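Local coordinates for protein beta-galactosidase (Marinomonas sp. ef1, PDB 6Y2K) that hydrolyses terminal beta-D-galactosyl residues of beta-galactosides as a cold-active, hexameric glycoside hydrolase of family GH42, at residues L58-T72 with Y128-D140. Numbering follows the deposited sequence.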
loop_
_atom_site.group_PDB
_atom_site.type_symbol
_atom_site.label_atom_id
_atom_site.label_comp_id
_atom_site.label_asym_id
_atom_site.label_seq_id
_atom_site.Cartn_x
_atom_site.Cartn_y
_atom_site.Cartn_z
ATOM N N LEU A 58 -48.522 5.172 -39.229
ATOM C CA LEU A 58 -48.797 3.737 -39.242
ATOM C C LEU A 58 -48.900 3.211 -40.682
ATOM O O LEU A 58 -48.386 2.136 -40.974
ATOM C CB LEU A 58 -50.069 3.400 -38.471
ATOM C CG LEU A 58 -50.079 3.631 -36.954
ATOM C CD1 LEU A 58 -51.466 3.362 -36.395
ATOM C CD2 LEU A 58 -49.055 2.756 -36.257
ATOM N N ASP A 59 -49.536 3.971 -41.576
ATOM C CA ASP A 59 -49.625 3.557 -42.993
ATOM C C ASP A 59 -48.251 3.481 -43.665
ATOM O O ASP A 59 -47.974 2.521 -44.381
ATOM C CB ASP A 59 -50.581 4.461 -43.803
ATOM C CG ASP A 59 -52.063 4.189 -43.504
ATOM O OD1 ASP A 59 -52.406 3.193 -42.818
ATOM O OD2 ASP A 59 -52.902 4.989 -43.966
ATOM N N ILE A 60 -47.386 4.462 -43.414
ATOM C CA ILE A 60 -46.033 4.467 -43.983
ATOM C C ILE A 60 -45.221 3.258 -43.489
ATOM O O ILE A 60 -44.596 2.557 -44.293
ATOM C CB ILE A 60 -45.300 5.806 -43.716
ATOM C CG1 ILE A 60 -45.919 6.910 -44.589
ATOM C CG2 ILE A 60 -43.796 5.698 -43.995
ATOM C CD1 ILE A 60 -45.603 8.322 -44.152
ATOM N N LEU A 61 -45.260 3.008 -42.178
ATOM C CA LEU A 61 -44.571 1.858 -41.586
ATOM C C LEU A 61 -45.107 0.532 -42.153
ATOM O O LEU A 61 -44.323 -0.355 -42.492
ATOM C CB LEU A 61 -44.688 1.880 -40.053
ATOM C CG LEU A 61 -44.001 3.065 -39.359
ATOM C CD1 LEU A 61 -44.450 3.185 -37.909
ATOM C CD2 LEU A 61 -42.484 2.946 -39.450
ATOM N N HIS A 62 -46.431 0.414 -42.275
ATOM C CA HIS A 62 -47.055 -0.772 -42.878
ATOM C C HIS A 62 -46.608 -1.005 -44.326
ATOM O O HIS A 62 -46.342 -2.140 -44.715
ATOM C CB HIS A 62 -48.577 -0.668 -42.833
ATOM C CG HIS A 62 -49.278 -1.932 -43.220
ATOM N ND1 HIS A 62 -49.126 -3.112 -42.521
ATOM C CD2 HIS A 62 -50.142 -2.202 -44.230
ATOM C CE1 HIS A 62 -49.862 -4.054 -43.086
ATOM N NE2 HIS A 62 -50.485 -3.528 -44.126
ATOM N N SER A 63 -46.502 0.072 -45.101
ATOM C CA SER A 63 -46.123 -0.013 -46.522
ATOM C C SER A 63 -44.703 -0.560 -46.761
ATOM O O SER A 63 -44.404 -1.054 -47.852
ATOM C CB SER A 63 -46.263 1.352 -47.195
ATOM O OG SER A 63 -45.204 2.210 -46.806
ATOM N N GLN A 64 -43.840 -0.462 -45.746
ATOM C CA GLN A 64 -42.502 -1.053 -45.788
ATOM C C GLN A 64 -42.419 -2.427 -45.129
ATOM O O GLN A 64 -41.329 -2.971 -44.998
ATOM C CB GLN A 64 -41.494 -0.087 -45.149
ATOM C CG GLN A 64 -41.406 1.234 -45.885
ATOM C CD GLN A 64 -40.966 1.069 -47.328
ATOM O OE1 GLN A 64 -40.073 0.274 -47.626
ATOM N NE2 GLN A 64 -41.581 1.821 -48.227
ATOM N N GLY A 65 -43.562 -3.000 -44.753
ATOM C CA GLY A 65 -43.617 -4.315 -44.109
ATOM C C GLY A 65 -43.254 -4.343 -42.632
ATOM O O GLY A 65 -43.022 -5.417 -42.085
ATOM N N LEU A 66 -43.227 -3.179 -41.981
ATOM C CA LEU A 66 -42.882 -3.087 -40.558
ATOM C C LEU A 66 -44.113 -3.302 -39.692
ATOM O O LEU A 66 -45.163 -2.708 -39.942
ATOM C CB LEU A 66 -42.250 -1.731 -40.246
ATOM C CG LEU A 66 -40.965 -1.464 -41.036
ATOM C CD1 LEU A 66 -40.621 0.015 -41.065
ATOM C CD2 LEU A 66 -39.816 -2.296 -40.473
ATOM N N LYS A 67 -43.970 -4.161 -38.686
ATOM C CA LYS A 67 -45.013 -4.445 -37.715
ATOM C C LYS A 67 -44.886 -3.477 -36.552
ATOM O O LYS A 67 -43.788 -3.275 -36.044
ATOM C CB LYS A 67 -44.874 -5.874 -37.196
ATOM C CG LYS A 67 -45.174 -6.948 -38.229
ATOM C CD LYS A 67 -45.238 -8.319 -37.571
ATOM C CE LYS A 67 -45.888 -9.350 -38.482
ATOM N NZ LYS A 67 -45.182 -9.442 -39.789
ATOM N N VAL A 68 -46.000 -2.894 -36.115
ATOM C CA VAL A 68 -45.956 -1.805 -35.139
ATOM C C VAL A 68 -46.380 -2.257 -33.743
ATOM O O VAL A 68 -47.356 -2.994 -33.588
ATOM C CB VAL A 68 -46.792 -0.595 -35.598
ATOM C CG1 VAL A 68 -46.840 0.484 -34.506
ATOM C CG2 VAL A 68 -46.200 -0.021 -36.882
ATOM N N ILE A 69 -45.615 -1.810 -32.742
ATOM C CA ILE A 69 -45.973 -1.931 -31.335
ATOM C C ILE A 69 -46.463 -0.549 -30.922
ATOM O O ILE A 69 -45.675 0.393 -30.889
ATOM C CB ILE A 69 -44.760 -2.325 -30.452
ATOM C CG1 ILE A 69 -44.125 -3.646 -30.918
ATOM C CG2 ILE A 69 -45.168 -2.415 -28.982
ATOM C CD1 ILE A 69 -42.665 -3.801 -30.523
ATOM N N LEU A 70 -47.753 -0.426 -30.609
ATOM C CA LEU A 70 -48.356 0.876 -30.317
ATOM C C LEU A 70 -48.372 1.080 -28.801
ATOM O O LEU A 70 -48.911 0.258 -28.071
ATOM C CB LEU A 70 -49.793 0.939 -30.853
ATOM C CG LEU A 70 -50.260 2.148 -31.664
ATOM C CD1 LEU A 70 -51.788 2.202 -31.684
ATOM C CD2 LEU A 70 -49.666 3.480 -31.225
ATOM N N GLY A 71 -47.784 2.170 -28.327
ATOM C CA GLY A 71 -47.772 2.467 -26.886
ATOM C C GLY A 71 -48.927 3.362 -26.451
ATOM O O GLY A 71 -49.156 4.392 -27.074
ATOM N N THR A 72 -49.644 2.988 -25.384
ATOM C CA THR A 72 -50.611 3.894 -24.774
ATOM C C THR A 72 -49.799 5.009 -24.093
ATOM O O THR A 72 -48.748 4.734 -23.516
ATOM C CB THR A 72 -51.588 3.223 -23.766
ATOM O OG1 THR A 72 -50.895 2.756 -22.597
ATOM C CG2 THR A 72 -52.341 2.085 -24.422
ATOM N N TYR A 128 -57.456 2.238 -33.487
ATOM C CA TYR A 128 -56.307 1.499 -34.039
ATOM C C TYR A 128 -56.249 0.020 -33.712
ATOM O O TYR A 128 -55.359 -0.677 -34.223
ATOM C CB TYR A 128 -54.995 2.145 -33.570
ATOM C CG TYR A 128 -54.834 3.579 -33.995
ATOM C CD1 TYR A 128 -54.627 3.915 -35.328
ATOM C CD2 TYR A 128 -54.898 4.603 -33.067
ATOM C CE1 TYR A 128 -54.476 5.235 -35.715
ATOM C CE2 TYR A 128 -54.755 5.917 -33.442
ATOM C CZ TYR A 128 -54.545 6.231 -34.762
ATOM O OH TYR A 128 -54.397 7.550 -35.089
ATOM N N GLY A 129 -57.173 -0.471 -32.886
ATOM C CA GLY A 129 -57.157 -1.865 -32.442
ATOM C C GLY A 129 -57.233 -2.913 -33.542
ATOM O O GLY A 129 -56.802 -4.054 -33.331
ATOM N N HIS A 130 -57.781 -2.540 -34.705
ATOM C CA HIS A 130 -57.834 -3.435 -35.882
ATOM C C HIS A 130 -57.038 -2.934 -37.089
ATOM O O HIS A 130 -57.191 -3.445 -38.195
ATOM C CB HIS A 130 -59.295 -3.701 -36.264
ATOM C CG HIS A 130 -60.075 -4.373 -35.180
ATOM N ND1 HIS A 130 -61.354 -3.996 -34.837
ATOM C CD2 HIS A 130 -59.745 -5.383 -34.342
ATOM C CE1 HIS A 130 -61.783 -4.754 -33.843
ATOM N NE2 HIS A 130 -60.824 -5.602 -33.521
ATOM N N HIS A 131 -56.154 -1.965 -36.870
ATOM C CA HIS A 131 -55.302 -1.451 -37.929
ATOM C C HIS A 131 -54.314 -2.564 -38.319
ATOM O O HIS A 131 -53.735 -3.194 -37.427
ATOM C CB HIS A 131 -54.570 -0.202 -37.442
ATOM C CG HIS A 131 -53.930 0.589 -38.536
ATOM N ND1 HIS A 131 -52.841 0.135 -39.238
ATOM C CD2 HIS A 131 -54.218 1.813 -39.040
ATOM C CE1 HIS A 131 -52.494 1.036 -40.139
ATOM N NE2 HIS A 131 -53.314 2.065 -40.037
ATOM N N PRO A 132 -54.133 -2.831 -39.637
ATOM C CA PRO A 132 -53.272 -3.948 -40.046
ATOM C C PRO A 132 -51.777 -3.789 -39.734
ATOM O O PRO A 132 -51.055 -4.781 -39.723
ATOM C CB PRO A 132 -53.501 -4.049 -41.568
ATOM C CG PRO A 132 -53.996 -2.708 -41.976
ATOM C CD PRO A 132 -54.764 -2.169 -40.799
ATOM N N ALA A 133 -51.322 -2.557 -39.521
ATOM C CA ALA A 133 -49.958 -2.282 -39.035
ATOM C C ALA A 133 -49.723 -2.684 -37.576
ATOM O O ALA A 133 -48.600 -2.991 -37.211
ATOM C CB ALA A 133 -49.611 -0.797 -39.209
ATOM N N VAL A 134 -50.761 -2.665 -36.746
ATOM C CA VAL A 134 -50.584 -2.832 -35.300
ATOM C C VAL A 134 -50.556 -4.313 -34.938
ATOM O O VAL A 134 -51.569 -5.004 -35.041
ATOM C CB VAL A 134 -51.667 -2.078 -34.501
ATOM C CG1 VAL A 134 -51.512 -2.312 -32.998
ATOM C CG2 VAL A 134 -51.603 -0.590 -34.808
ATOM N N ALA A 135 -49.379 -4.789 -34.527
ATOM C CA ALA A 135 -49.185 -6.180 -34.127
ATOM C C ALA A 135 -49.247 -6.375 -32.615
ATOM O O ALA A 135 -49.491 -7.489 -32.142
ATOM C CB ALA A 135 -47.855 -6.678 -34.663
ATOM N N SER A 136 -49.056 -5.288 -31.864
ATOM C CA SER A 136 -48.845 -5.360 -30.427
ATOM C C SER A 136 -49.138 -4.020 -29.764
ATOM O O SER A 136 -49.055 -2.977 -30.418
ATOM C CB SER A 136 -47.384 -5.758 -30.178
ATOM O OG SER A 136 -47.025 -5.642 -28.815
ATOM N N TRP A 137 -49.461 -4.048 -28.468
ATOM C CA TRP A 137 -49.591 -2.825 -27.673
ATOM C C TRP A 137 -48.683 -2.875 -26.459
ATOM O O TRP A 137 -48.650 -3.891 -25.766
ATOM C CB TRP A 137 -51.024 -2.639 -27.167
ATOM C CG TRP A 137 -52.064 -2.360 -28.212
ATOM C CD1 TRP A 137 -52.687 -3.272 -29.007
ATOM C CD2 TRP A 137 -52.626 -1.089 -28.540
ATOM N NE1 TRP A 137 -53.593 -2.648 -29.818
ATOM C CE2 TRP A 137 -53.585 -1.307 -29.548
ATOM C CE3 TRP A 137 -52.423 0.216 -28.067
ATOM C CZ2 TRP A 137 -54.343 -0.267 -30.103
ATOM C CZ3 TRP A 137 -53.175 1.252 -28.616
ATOM C CH2 TRP A 137 -54.118 1.005 -29.628
ATOM N N GLN A 138 -47.969 -1.776 -26.199
ATOM C CA GLN A 138 -47.269 -1.566 -24.921
ATOM C C GLN A 138 -48.147 -0.696 -24.035
ATOM O O GLN A 138 -48.507 0.418 -24.428
ATOM C CB GLN A 138 -45.921 -0.862 -25.128
ATOM C CG GLN A 138 -45.178 -0.551 -23.823
ATOM C CD GLN A 138 -43.888 0.206 -24.042
ATOM O OE1 GLN A 138 -42.913 -0.364 -24.511
ATOM N NE2 GLN A 138 -43.873 1.493 -23.694
ATOM N N THR A 139 -48.491 -1.184 -22.844
ATOM C CA THR A 139 -49.218 -0.367 -21.869
ATOM C C THR A 139 -48.263 0.611 -21.186
ATOM O O THR A 139 -47.249 0.198 -20.644
ATOM C CB THR A 139 -49.893 -1.227 -20.795
ATOM O OG1 THR A 139 -48.936 -2.129 -20.227
ATOM C CG2 THR A 139 -51.049 -2.016 -21.402
ATOM N N ASP A 140 -48.570 1.903 -21.239
ATOM C CA ASP A 140 -47.835 2.908 -20.467
ATOM C C ASP A 140 -46.333 2.864 -20.892
ATOM O O ASP A 140 -46.030 2.680 -22.091
ATOM C CB ASP A 140 -48.099 2.648 -18.965
ATOM C CG ASP A 140 -47.822 3.855 -18.058
ATOM O OD1 ASP A 140 -46.651 3.988 -17.605
ATOM O OD2 ASP A 140 -48.774 4.606 -17.730
#
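Strands 67-71 and 134-138 run parallel; their short axes approach to 4.3 Å and diverge by 24°. Val68 N donates to Ala133 O, and Val68 O receives Ala135 N at 2.9 Å and, weakly, Ser136 N. This double acceptance marks a beta bulge that shifts the pairing by one residue; beyond it Leu70 N bonds to Ser136 O, Gln138 N to Leu70 O and Thr72 N to Gln138 O. Thr72 OG1, set between its backbone N and carbonyl carbon (chi1 67°), continues the series past the strands by accepting Asp140 N at 2.8 Å, almost straight at 169°; the same hydroxyl is hydrogen-bonded to Gln226 OE1. The Leu70 side chain runs alongside the indole of Trp137, on the sheet face also occupied by Val68 and Val134. Leu70 CB sits over the six-membered ring, 4.1 Å from its centroid, while CD1 lies over the same face near Trp137 CH2 and also touches Tyr128 CB and Val134 CG2. Trp137 NE1 is hydrogen-bonded to Ser234 OG, which helps to hold the indole's rotation; an alanine in place of Trp137 would probably open a gap against Leu70 and leave Ser234 OG without the indole N-H. Toward helix 52-63, Leu58 CD1 meets Tyr128 CD1 at 3.4 Å, and Leu58 CB covers a face of the His131 imidazole. His131 NE2 bonds weakly to Asp59 OD1 (3.1 Å), while ND1 accepts Ala133 N in the ring plane. Ala133 CB packs against His62 CB at 3.8 Å, in the last turn of the helix, which ends in a Schellman motif at Gly65. Neighbouring parallel strands, with the preceding helix packed outside them, are characteristic of a TIM barrel; these are its third and fourth strands.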